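Local coordinates for putative Glycerophosphoryl diester phosphodiesterase (Silicibacter pomeroyi, PDB 3L12), which belongs to the glycerophosphoryl diester phosphodiesterase family, has a TIM-barrel fold and binds a magnesium ion, at residues A[20-33]-A[38-52]. Numbering follows the deposited sequence.
Sequences VIGHRGARGVMPEN and FAFTLAAGVRALEFD. With MG (magnesium ion), chain C.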
loop_
_atom_site.group_PDB
_atom_site.type_symbol
_atom_site.label_atom_id
_atom_site.label_comp_id
_atom_site.label_asym_id
_atom_site.label_seq_id
_atom_site.Cartn_x
_atom_site.Cartn_y
_atom_site.Cartn_z
ATOM N N VAL A 20 8.677 5.131 -13.197
ATOM C CA VAL A 20 8.131 5.414 -11.844
ATOM C C VAL A 20 9.112 4.836 -10.827
ATOM O O VAL A 20 9.368 3.642 -10.797
ATOM C CB VAL A 20 6.722 4.894 -11.626
ATOM C CG1 VAL A 20 6.215 5.203 -10.187
ATOM C CG2 VAL A 20 5.730 5.534 -12.664
ATOM N N ILE A 21 9.700 5.735 -10.033
ATOM C CA ILE A 21 10.668 5.357 -9.015
ATOM C C ILE A 21 10.024 5.575 -7.647
ATOM O O ILE A 21 9.608 6.666 -7.318
ATOM C CB ILE A 21 11.995 6.066 -9.149
ATOM C CG1 ILE A 21 12.625 5.890 -10.555
ATOM C CG2 ILE A 21 13.020 5.555 -8.052
ATOM C CD1 ILE A 21 12.272 6.992 -11.544
ATOM N N GLY A 22 9.984 4.494 -6.857
ATOM C CA GLY A 22 9.378 4.499 -5.531
ATOM C C GLY A 22 10.259 5.160 -4.510
ATOM O O GLY A 22 11.340 4.631 -4.197
ATOM N N HIS A 23 9.871 6.350 -4.034
ATOM C CA HIS A 23 10.713 7.117 -3.093
ATOM C C HIS A 23 10.742 6.445 -1.703
ATOM O O HIS A 23 9.701 6.339 -1.014
ATOM C CB HIS A 23 10.203 8.542 -2.986
ATOM C CG HIS A 23 11.147 9.450 -2.281
ATOM N ND1 HIS A 23 10.750 10.233 -1.211
ATOM C CD2 HIS A 23 12.462 9.686 -2.464
ATOM C CE1 HIS A 23 11.796 10.960 -0.809
ATOM N NE2 HIS A 23 12.844 10.622 -1.540
ATOM N N ARG A 24 11.935 5.965 -1.301
ATOM C CA ARG A 24 12.144 5.196 -0.057
ATOM C C ARG A 24 11.212 3.992 -0.023
ATOM O O ARG A 24 10.840 3.542 0.992
ATOM C CB ARG A 24 11.960 6.082 1.192
ATOM C CG ARG A 24 12.736 7.369 1.060
ATOM C CD ARG A 24 12.616 8.260 2.266
ATOM N NE ARG A 24 13.317 9.487 1.953
ATOM C CZ ARG A 24 13.323 10.597 2.711
ATOM N NH1 ARG A 24 12.678 10.658 3.887
ATOM N NH2 ARG A 24 13.951 11.681 2.253
ATOM N N GLY A 25 10.888 3.463 -1.200
ATOM C CA GLY A 25 9.860 2.455 -1.316
ATOM C C GLY A 25 8.588 3.170 -1.736
ATOM O O GLY A 25 8.406 3.547 -2.910
ATOM N N ALA A 26 7.665 3.390 -0.796
ATOM C CA ALA A 26 6.400 4.094 -1.057
ATOM C C ALA A 26 6.026 4.798 0.244
ATOM O O ALA A 26 5.133 4.373 0.942
ATOM C CB ALA A 26 5.320 3.171 -1.452
ATOM N N ARG A 27 6.768 5.848 0.568
ATOM C CA ARG A 27 6.595 6.556 1.819
ATOM C C ARG A 27 5.162 7.040 2.066
ATOM O O ARG A 27 4.722 7.171 3.198
ATOM C CB ARG A 27 7.593 7.717 1.868
ATOM C CG ARG A 27 7.437 8.693 3.053
ATOM C CD ARG A 27 8.579 9.680 3.189
ATOM N NE ARG A 27 8.714 10.565 2.016
ATOM C CZ ARG A 27 9.349 11.705 1.981
ATOM N NH1 ARG A 27 9.967 12.200 3.057
ATOM N NH2 ARG A 27 9.330 12.428 0.868
ATOM N N GLY A 28 4.401 7.373 1.033
ATOM C CA GLY A 28 2.987 7.713 1.276
ATOM C C GLY A 28 2.075 6.593 1.739
ATOM O O GLY A 28 0.997 6.877 2.248
ATOM N N VAL A 29 2.483 5.319 1.573
ATOM C CA VAL A 29 1.702 4.130 1.848
ATOM C C VAL A 29 2.234 3.248 3.033
ATOM O O VAL A 29 1.475 2.731 3.822
ATOM C CB VAL A 29 1.559 3.232 0.563
ATOM C CG1 VAL A 29 0.555 2.074 0.825
ATOM C CG2 VAL A 29 1.169 4.135 -0.669
HETATM N N MSE A 30 3.550 3.093 3.100
HETATM C CA MSE A 30 4.233 2.283 4.030
HETATM C C MSE A 30 5.406 3.020 4.648
HETATM O O MSE A 30 5.934 3.902 4.057
HETATM C CB MSE A 30 4.796 1.034 3.337
HETATM C CG MSE A 30 3.669 0.088 2.965
HETATM SE SE MSE A 30 2.763 -0.877 4.342
HETATM C CE MSE A 30 4.091 -2.282 4.584
ATOM N N PRO A 31 5.757 2.679 5.899
ATOM C CA PRO A 31 6.940 3.295 6.531
ATOM C C PRO A 31 8.120 3.298 5.583
ATOM O O PRO A 31 8.473 2.257 4.986
ATOM C CB PRO A 31 7.189 2.414 7.776
ATOM C CG PRO A 31 6.346 1.296 7.607
ATOM C CD PRO A 31 5.156 1.661 6.777
ATOM N N GLU A 32 8.765 4.425 5.524
ATOM C CA GLU A 32 9.826 4.608 4.559
ATOM C C GLU A 32 11.058 3.779 4.844
ATOM O O GLU A 32 11.365 3.470 5.972
ATOM C CB GLU A 32 10.219 6.070 4.548
ATOM C CG GLU A 32 10.941 6.553 5.851
ATOM C CD GLU A 32 11.116 8.035 5.873
ATOM O OE1 GLU A 32 10.078 8.724 6.089
ATOM O OE2 GLU A 32 12.243 8.494 5.673
ATOM N N ASN A 33 11.801 3.453 3.795
ATOM C CA ASN A 33 13.067 2.746 3.940
ATOM C C ASN A 33 12.989 1.461 4.800
ATOM O O ASN A 33 13.945 1.087 5.559
ATOM C CB ASN A 33 14.147 3.724 4.400
ATOM C CG ASN A 33 14.656 4.594 3.288
ATOM O OD1 ASN A 33 14.746 4.146 2.139
ATOM N ND2 ASN A 33 15.084 5.830 3.621
ATOM N N PHE A 38 9.420 -1.826 0.908
ATOM C CA PHE A 38 9.999 -2.166 -0.395
ATOM C C PHE A 38 9.257 -3.312 -1.047
ATOM O O PHE A 38 8.989 -3.261 -2.235
ATOM C CB PHE A 38 11.518 -2.430 -0.321
ATOM C CG PHE A 38 12.338 -1.229 0.045
ATOM C CD1 PHE A 38 12.322 -0.086 -0.752
ATOM C CD2 PHE A 38 13.108 -1.195 1.212
ATOM C CE1 PHE A 38 13.093 1.032 -0.419
ATOM C CE2 PHE A 38 13.843 -0.069 1.550
ATOM C CZ PHE A 38 13.853 1.035 0.723
ATOM N N ALA A 39 8.875 -4.310 -0.261
ATOM C CA ALA A 39 8.118 -5.417 -0.801
ATOM C C ALA A 39 6.770 -4.969 -1.294
ATOM O O ALA A 39 6.292 -5.435 -2.339
ATOM C CB ALA A 39 7.945 -6.507 0.245
ATOM N N PHE A 40 6.109 -4.085 -0.539
ATOM C CA PHE A 40 4.843 -3.546 -0.986
ATOM C C PHE A 40 5.025 -2.836 -2.370
ATOM O O PHE A 40 4.243 -3.046 -3.321
ATOM C CB PHE A 40 4.276 -2.497 -0.015
ATOM C CG PHE A 40 3.297 -1.562 -0.711
ATOM C CD1 PHE A 40 2.073 -2.078 -1.125
ATOM C CD2 PHE A 40 3.635 -0.245 -1.069
ATOM C CE1 PHE A 40 1.160 -1.294 -1.826
ATOM C CE2 PHE A 40 2.729 0.516 -1.776
ATOM C CZ PHE A 40 1.495 -0.015 -2.148
ATOM N N THR A 41 6.069 -2.023 -2.464
ATOM C CA THR A 41 6.343 -1.219 -3.668
ATOM C C THR A 41 6.479 -2.109 -4.858
ATOM O O THR A 41 5.882 -1.836 -5.947
ATOM C CB THR A 41 7.576 -0.315 -3.452
ATOM O OG1 THR A 41 7.292 0.553 -2.337
ATOM C CG2 THR A 41 7.861 0.584 -4.658
ATOM N N LEU A 42 7.214 -3.205 -4.694
ATOM C CA LEU A 42 7.371 -4.151 -5.789
ATOM C C LEU A 42 6.078 -4.916 -6.136
ATOM O O LEU A 42 5.807 -5.217 -7.322
ATOM C CB LEU A 42 8.500 -5.125 -5.511
ATOM C CG LEU A 42 9.840 -4.437 -5.293
ATOM C CD1 LEU A 42 10.850 -5.494 -4.863
ATOM C CD2 LEU A 42 10.342 -3.765 -6.557
ATOM N N ALA A 43 5.272 -5.197 -5.137
ATOM C CA ALA A 43 3.973 -5.822 -5.338
ATOM C C ALA A 43 2.974 -4.877 -5.998
ATOM O O ALA A 43 2.013 -5.305 -6.633
ATOM C CB ALA A 43 3.392 -6.366 -4.006
ATOM N N ALA A 44 3.219 -3.595 -5.922
ATOM C CA ALA A 44 2.365 -2.639 -6.567
ATOM C C ALA A 44 2.827 -2.396 -8.025
ATOM O O ALA A 44 2.380 -1.456 -8.625
ATOM C CB ALA A 44 2.349 -1.330 -5.762
ATOM N N GLY A 45 3.765 -3.189 -8.534
ATOM C CA GLY A 45 4.271 -3.127 -9.924
ATOM C C GLY A 45 5.354 -2.103 -10.237
ATOM O O GLY A 45 5.667 -1.844 -11.423
ATOM N N VAL A 46 5.925 -1.494 -9.209
ATOM C CA VAL A 46 6.946 -0.533 -9.368
ATOM C C VAL A 46 8.225 -1.316 -9.682
ATOM O O VAL A 46 8.544 -2.281 -9.020
ATOM C CB VAL A 46 7.055 0.331 -8.108
ATOM C CG1 VAL A 46 8.285 1.226 -8.137
ATOM C CG2 VAL A 46 5.755 1.175 -7.908
ATOM N N ARG A 47 8.963 -0.838 -10.682
ATOM C CA ARG A 47 10.149 -1.515 -11.174
ATOM C C ARG A 47 11.482 -0.829 -10.807
ATOM O O ARG A 47 12.561 -1.286 -11.219
ATOM C CB ARG A 47 10.054 -1.615 -12.685
ATOM C CG ARG A 47 8.825 -2.349 -13.208
ATOM C CD ARG A 47 8.899 -3.826 -12.943
ATOM N NE ARG A 47 10.241 -4.338 -13.304
ATOM C CZ ARG A 47 11.132 -4.938 -12.483
ATOM N NH1 ARG A 47 10.844 -5.269 -11.225
ATOM N NH2 ARG A 47 12.336 -5.269 -12.964
ATOM N N ALA A 48 11.421 0.253 -10.078
ATOM C CA ALA A 48 12.593 0.989 -9.654
ATOM C C ALA A 48 12.361 1.609 -8.290
ATOM O O ALA A 48 11.272 2.088 -7.991
ATOM C CB ALA A 48 12.899 2.047 -10.646
ATOM N N LEU A 49 13.394 1.575 -7.459
ATOM C CA LEU A 49 13.324 2.031 -6.102
ATOM C C LEU A 49 14.414 3.016 -5.836
ATOM O O LEU A 49 15.533 2.835 -6.306
ATOM C CB LEU A 49 13.585 0.856 -5.133
ATOM C CG LEU A 49 12.695 -0.387 -5.183
ATOM C CD1 LEU A 49 13.160 -1.434 -4.217
ATOM C CD2 LEU A 49 11.223 0.021 -4.897
ATOM N N GLU A 50 14.112 4.027 -5.040
ATOM C CA GLU A 50 15.116 4.892 -4.504
ATOM C C GLU A 50 15.173 4.691 -2.992
ATOM O O GLU A 50 14.135 4.507 -2.329
ATOM C CB GLU A 50 14.810 6.315 -4.827
ATOM C CG GLU A 50 15.862 7.347 -4.424
ATOM C CD GLU A 50 15.786 7.888 -3.000
ATOM O OE1 GLU A 50 14.867 7.554 -2.254
ATOM O OE2 GLU A 50 16.665 8.725 -2.602
ATOM N N PHE A 51 16.366 4.729 -2.440
ATOM C CA PHE A 51 16.535 4.593 -1.021
ATOM C C PHE A 51 17.891 5.212 -0.641
ATOM O O PHE A 51 18.694 5.513 -1.522
ATOM C CB PHE A 51 16.450 3.133 -0.629
ATOM C CG PHE A 51 17.452 2.281 -1.334
ATOM C CD1 PHE A 51 17.163 1.737 -2.557
ATOM C CD2 PHE A 51 18.720 2.032 -0.771
ATOM C CE1 PHE A 51 18.090 0.921 -3.218
ATOM C CE2 PHE A 51 19.655 1.229 -1.432
ATOM C CZ PHE A 51 19.308 0.665 -2.662
ATOM N N ASP A 52 18.128 5.331 0.660
ATOM C CA ASP A 52 19.272 6.093 1.169
ATOM C C ASP A 52 20.143 5.192 1.989
ATOM O O ASP A 52 19.592 4.304 2.706
ATOM C CB ASP A 52 18.784 7.242 2.019
ATOM C CG ASP A 52 17.666 8.010 1.342
ATOM O OD1 ASP A 52 17.987 8.811 0.400
ATOM O OD2 ASP A 52 16.488 7.808 1.752
HETATM MG MG MG C . 16.868 9.964 -0.908
HETATM O O HOH W 1 8.096 1.570 -11.994
HETATM O O HOH W 2 15.166 9.073 -0.115
HETATM O O HOH W 3 16.719 11.491 0.574
#
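Val-29 CG1 sits over one face of the Phe-40 ring, a CH-pi contact 4.1 Å from its centroid, while Ala-26 CB meets the edge of the same ring at CE2. Phe-40 CG, roughly anti to the backbone N (chi1 157°), carries the ring toward Ala-26 and Val-29; the ring also meets Phe-40 of the second subunit. Two residues earlier in the helix, the Phe-38 ring packs against the backbone of Gly-25, CE1 lying 3.4 Å from Gly-25 N. Thr-41 CG2 lies 4.3 Å from Gly-22 CA, where the helix comes close over the sheet at a residue with no side chain. This is a beta-alpha-beta unit of the TIM barrel: strands 19-23 and 48-55 run parallel, with helix 35-43 as the crossover. Backbone hydrogen bonds join Gly-22 N to Ala-48 O and Glu-50 N to Gly-22 O, both 3.0 Å; Gly-22 O also accepts from Gly-25 N, closing the type II turn 22-25. From strand 48-55, Glu-50 OE2 and Asp-52 OD1 bind magnesium, which Glu-149 also ligates. Asn-33 ND2 donates to the anti lone pair of Asp-52 OD2 (3.1 Å, 170°), bracing that carboxylate from the second shell. One metal-bound water donates to Glu-50 OE1 and Asp-52 OD2 and accepts from Arg-24 NE.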